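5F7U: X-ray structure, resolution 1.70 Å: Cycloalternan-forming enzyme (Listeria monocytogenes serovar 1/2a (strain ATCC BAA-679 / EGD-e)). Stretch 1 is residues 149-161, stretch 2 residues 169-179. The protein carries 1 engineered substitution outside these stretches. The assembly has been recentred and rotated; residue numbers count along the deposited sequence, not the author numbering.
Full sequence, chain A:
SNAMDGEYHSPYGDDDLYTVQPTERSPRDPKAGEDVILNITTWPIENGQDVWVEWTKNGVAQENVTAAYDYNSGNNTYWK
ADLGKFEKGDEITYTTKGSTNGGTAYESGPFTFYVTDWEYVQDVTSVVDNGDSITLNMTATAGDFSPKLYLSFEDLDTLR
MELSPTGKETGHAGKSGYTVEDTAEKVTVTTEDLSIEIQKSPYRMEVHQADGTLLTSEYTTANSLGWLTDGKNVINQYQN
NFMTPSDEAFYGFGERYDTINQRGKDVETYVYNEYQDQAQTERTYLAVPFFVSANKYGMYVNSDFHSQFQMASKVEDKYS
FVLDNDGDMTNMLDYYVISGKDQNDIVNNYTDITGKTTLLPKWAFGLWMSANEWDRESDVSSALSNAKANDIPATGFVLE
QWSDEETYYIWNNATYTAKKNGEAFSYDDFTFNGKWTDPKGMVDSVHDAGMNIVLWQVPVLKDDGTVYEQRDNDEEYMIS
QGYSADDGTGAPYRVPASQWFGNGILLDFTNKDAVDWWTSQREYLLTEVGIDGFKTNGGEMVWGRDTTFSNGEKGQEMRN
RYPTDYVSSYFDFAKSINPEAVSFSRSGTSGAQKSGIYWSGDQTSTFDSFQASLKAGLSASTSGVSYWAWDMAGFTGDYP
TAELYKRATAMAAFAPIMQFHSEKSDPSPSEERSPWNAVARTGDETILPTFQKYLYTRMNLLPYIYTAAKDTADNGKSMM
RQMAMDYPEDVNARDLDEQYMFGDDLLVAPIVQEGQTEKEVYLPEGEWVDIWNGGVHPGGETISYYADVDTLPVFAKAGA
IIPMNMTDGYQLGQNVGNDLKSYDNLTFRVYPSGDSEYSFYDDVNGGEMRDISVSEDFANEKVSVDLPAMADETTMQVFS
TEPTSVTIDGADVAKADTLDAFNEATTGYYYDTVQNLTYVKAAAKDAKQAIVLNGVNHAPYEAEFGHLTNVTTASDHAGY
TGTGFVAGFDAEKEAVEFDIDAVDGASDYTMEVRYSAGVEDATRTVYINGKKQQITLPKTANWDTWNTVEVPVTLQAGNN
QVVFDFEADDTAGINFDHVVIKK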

# COMPACT_ATOMS: atom_id res chain seq x y z
N LEU A 149 26.63 -13.61 18.55
CA LEU A 149 25.89 -13.06 17.42
C LEU A 149 26.13 -13.95 16.21
O LEU A 149 27.27 -14.15 15.80
CB LEU A 149 26.35 -11.64 17.11
CG LEU A 149 25.66 -10.96 15.92
CD1 LEU A 149 24.15 -10.80 16.13
CD2 LEU A 149 26.29 -9.59 15.71
N TYR A 150 25.05 -14.44 15.62
CA TYR A 150 25.13 -15.33 14.47
C TYR A 150 24.78 -14.60 13.20
O TYR A 150 23.77 -13.91 13.15
CB TYR A 150 24.13 -16.47 14.62
CG TYR A 150 24.41 -17.33 15.80
CD1 TYR A 150 25.32 -18.39 15.71
CD2 TYR A 150 23.75 -17.11 17.01
CE1 TYR A 150 25.57 -19.19 16.81
CE2 TYR A 150 24.00 -17.92 18.11
CZ TYR A 150 24.91 -18.94 18.01
OH TYR A 150 25.14 -19.75 19.09
N LEU A 151 25.61 -14.79 12.18
CA LEU A 151 25.38 -14.19 10.87
C LEU A 151 25.12 -15.30 9.88
O LEU A 151 25.84 -16.29 9.86
CB LEU A 151 26.61 -13.39 10.41
CG LEU A 151 27.29 -12.41 11.37
CD1 LEU A 151 28.49 -11.75 10.71
CD2 LEU A 151 26.32 -11.35 11.86
N SER A 152 24.10 -15.11 9.05
CA SER A 152 23.81 -16.02 7.96
C SER A 152 23.26 -15.23 6.79
O SER A 152 22.84 -14.08 6.94
CB SER A 152 22.83 -17.13 8.40
OG SER A 152 21.60 -16.58 8.85
N PHE A 153 23.24 -15.87 5.62
CA PHE A 153 22.74 -15.23 4.41
C PHE A 153 21.45 -15.87 3.96
O PHE A 153 21.45 -16.99 3.49
CB PHE A 153 23.82 -15.25 3.32
CG PHE A 153 24.98 -14.35 3.63
CD1 PHE A 153 24.89 -12.98 3.39
CD2 PHE A 153 26.14 -14.87 4.23
CE1 PHE A 153 25.96 -12.13 3.71
CE2 PHE A 153 27.21 -14.02 4.55
CZ PHE A 153 27.12 -12.65 4.29
N GLU A 154 20.34 -15.16 4.12
CA GLU A 154 19.07 -15.60 3.54
C GLU A 154 19.21 -15.68 2.01
O GLU A 154 18.67 -16.59 1.38
CB GLU A 154 17.94 -14.66 3.99
CG GLU A 154 16.53 -15.10 3.59
CD GLU A 154 16.15 -14.74 2.16
OE1 GLU A 154 16.74 -13.79 1.60
OE2 GLU A 154 15.28 -15.41 1.58
N ASP A 155 19.95 -14.74 1.45
CA ASP A 155 20.48 -14.85 0.09
C ASP A 155 21.78 -14.07 0.05
O ASP A 155 22.16 -13.44 1.05
CB ASP A 155 19.46 -14.34 -0.96
CG ASP A 155 19.71 -14.88 -2.38
OD1 ASP A 155 20.73 -15.57 -2.66
OD2 ASP A 155 18.86 -14.60 -3.27
N LEU A 156 22.50 -14.11 -1.07
CA LEU A 156 23.80 -13.45 -1.12
C LEU A 156 23.70 -11.93 -0.92
O LEU A 156 24.68 -11.28 -0.58
CB LEU A 156 24.54 -13.82 -2.41
CG LEU A 156 24.78 -15.33 -2.58
CD1 LEU A 156 25.59 -15.57 -3.84
CD2 LEU A 156 25.48 -15.93 -1.36
N ASP A 157 22.49 -11.39 -1.07
CA ASP A 157 22.24 -9.95 -0.85
C ASP A 157 21.38 -9.62 0.39
O ASP A 157 20.93 -8.49 0.53
CB ASP A 157 21.63 -9.31 -2.11
CG ASP A 157 20.32 -9.95 -2.56
OD1 ASP A 157 19.75 -10.80 -1.84
OD2 ASP A 157 19.85 -9.61 -3.67
N THR A 158 21.14 -10.60 1.27
CA THR A 158 20.23 -10.42 2.41
C THR A 158 20.87 -11.08 3.63
O THR A 158 20.99 -12.31 3.68
CB THR A 158 18.84 -11.03 2.10
OG1 THR A 158 18.26 -10.35 0.98
CG2 THR A 158 17.88 -10.89 3.31
N LEU A 159 21.30 -10.24 4.58
CA LEU A 159 22.03 -10.69 5.77
C LEU A 159 21.08 -10.84 6.95
O LEU A 159 20.27 -9.96 7.20
CB LEU A 159 23.13 -9.68 6.10
CG LEU A 159 23.91 -9.84 7.41
CD1 LEU A 159 24.81 -11.06 7.36
CD2 LEU A 159 24.72 -8.58 7.70
N ARG A 160 21.20 -11.95 7.67
CA ARG A 160 20.39 -12.19 8.86
C ARG A 160 21.30 -12.17 10.09
O ARG A 160 22.32 -12.85 10.12
CB ARG A 160 19.69 -13.55 8.77
CG ARG A 160 18.67 -13.79 9.86
CD ARG A 160 18.18 -15.21 9.74
NE ARG A 160 17.05 -15.48 10.62
CZ ARG A 160 16.38 -16.63 10.60
NH1 ARG A 160 16.72 -17.61 9.75
NH2 ARG A 160 15.33 -16.79 11.41
N MET A 161 20.90 -11.41 11.10
CA MET A 161 21.60 -11.37 12.39
C MET A 161 20.75 -11.99 13.48
O MET A 161 19.60 -11.62 13.61
CB MET A 161 21.83 -9.92 12.81
CG MET A 161 23.22 -9.43 12.55
SD MET A 161 23.45 -9.20 10.80
CE MET A 161 22.54 -7.66 10.62
N GLU A 169 21.54 -20.23 22.72
CA GLU A 169 20.80 -20.51 21.49
C GLU A 169 21.74 -20.47 20.30
O GLU A 169 22.84 -19.92 20.39
CB GLU A 169 19.66 -19.51 21.29
CG GLU A 169 18.58 -19.59 22.36
CD GLU A 169 19.01 -18.93 23.66
OE1 GLU A 169 19.63 -17.84 23.62
OE2 GLU A 169 18.75 -19.52 24.72
N THR A 170 21.30 -21.07 19.20
CA THR A 170 22.11 -21.16 17.99
C THR A 170 21.33 -20.59 16.81
O THR A 170 20.16 -20.90 16.64
CB THR A 170 22.51 -22.62 17.74
OG1 THR A 170 23.19 -23.11 18.91
CG2 THR A 170 23.43 -22.76 16.52
N GLY A 171 22.00 -19.79 15.99
CA GLY A 171 21.40 -19.24 14.78
C GLY A 171 21.08 -20.27 13.69
O GLY A 171 21.51 -21.43 13.75
N HIS A 172 20.32 -19.83 12.69
CA HIS A 172 19.89 -20.69 11.57
C HIS A 172 20.89 -20.74 10.42
O HIS A 172 21.71 -19.84 10.25
CB HIS A 172 18.54 -20.20 11.05
CG HIS A 172 17.43 -20.37 12.04
ND1 HIS A 172 17.12 -19.42 12.99
CD2 HIS A 172 16.58 -21.41 12.26
CE1 HIS A 172 16.11 -19.85 13.73
NE2 HIS A 172 15.77 -21.06 13.31
N ALA A 173 20.80 -21.82 9.63
CA ALA A 173 21.58 -21.96 8.39
C ALA A 173 21.22 -20.92 7.34
O ALA A 173 20.08 -20.49 7.25
CB ALA A 173 21.38 -23.37 7.80
N GLY A 174 22.21 -20.51 6.55
CA GLY A 174 21.96 -19.70 5.35
C GLY A 174 22.84 -20.21 4.22
O GLY A 174 23.39 -21.30 4.31
N LYS A 175 22.98 -19.40 3.17
CA LYS A 175 23.81 -19.73 2.00
C LYS A 175 25.28 -19.88 2.37
O LYS A 175 25.75 -19.23 3.31
CB LYS A 175 23.73 -18.62 0.95
CG LYS A 175 22.34 -18.24 0.50
CD LYS A 175 21.77 -19.24 -0.46
CE LYS A 175 20.51 -18.67 -1.07
NZ LYS A 175 19.89 -19.67 -1.95
N SER A 176 26.01 -20.70 1.61
CA SER A 176 27.43 -20.92 1.86
C SER A 176 28.35 -20.07 0.99
O SER A 176 29.57 -20.08 1.18
CB SER A 176 27.77 -22.40 1.66
OG SER A 176 27.15 -23.18 2.67
N GLY A 177 27.77 -19.34 0.05
CA GLY A 177 28.55 -18.56 -0.92
C GLY A 177 29.16 -17.28 -0.37
O GLY A 177 29.00 -16.22 -0.96
N TYR A 178 29.85 -17.38 0.76
CA TYR A 178 30.56 -16.23 1.31
C TYR A 178 32.02 -16.57 1.55
O TYR A 178 32.40 -17.75 1.59
CB TYR A 178 29.87 -15.74 2.60
CG TYR A 178 29.83 -16.76 3.72
CD1 TYR A 178 30.92 -16.93 4.58
CD2 TYR A 178 28.69 -17.55 3.92
CE1 TYR A 178 30.89 -17.89 5.59
CE2 TYR A 178 28.63 -18.51 4.94
CZ TYR A 178 29.73 -18.66 5.78
OH TYR A 178 29.73 -19.58 6.80
N THR A 179 32.85 -15.54 1.70
CA THR A 179 34.23 -15.72 2.12
C THR A 179 34.50 -14.83 3.33
O THR A 179 33.81 -13.84 3.55
CB THR A 179 35.24 -15.47 0.97
OG1 THR A 179 35.06 -14.16 0.44
CG2 THR A 179 35.01 -16.45 -0.15
O HOH W 1 19.35 -17.92 8.15
O HOH W 2 24.87 -18.24 5.71

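Stretch 1 forms a hairpin. Its two strands pair through Ser-152 and Arg-160, and a type I turn from Asp-155 to Thr-158 joins them. Stretch 2 has no regular helix or strand over most of its length. It runs alongside the first strand in the same direction, with Gly-171 near Tyr-150 and Gly-174 near Phe-153.

At Glu-169 the contact is made by the backbone. Tyr-150 OH donates a short hydrogen bond to Glu-169 O, at 2.6 Å. This anchors the end of the tyrosine side chain. The chain then passes over one face of the ring through Thr-170 to Gly-171. Gly-171 CA lies 4.0 Å from the centroid of the Tyr-150 ring, a CH-pi contact. A side chain at Gly-171 would point at stretch 1, and its CB would clash with Tyr-150 CB.

His-172 lies beside Arg-160, with His-172 CB 3.4 Å from Arg-160 NH1. His-172 ND1 sits over one face of the guanidinium. A water next bridges the stretches. It donates to Ala-173 O, accepts from Arg-160 NH1 and hydrogen-bonds to Ser-152 OG.

Gly-174 gives the closest CA-to-CA approach, its CA 4.6 Å from Phe-153 CA. A CB here would clash with Phe-153 N. Lys-175 N then donates to Phe-153 O at 2.9 Å, in a nearly straight hydrogen bond. A second water accepts from Phe-153 N and donates to Lys-175 O, so both polar backbone groups of Phe-153 are satisfied.

The Lys-175 side chain extends past the turn, its CE 3.5 Å from Asp-155 OD1. Lys-175 NZ is 4.2 Å from Asp-155 OD1, too far for a salt bridge, though the opposite charges should still attract. Asp-155 OD1 also accepts from Leu-156 N.

Ser-176 makes no contact with stretch 1. Leu-156 CD2 packs 3.6 Å from Gly-177 O. Finally, Tyr-178 meets Phe-153 obliquely, with CD2 to CD2 at 3.7 Å, an apolar contact between aromatic rings.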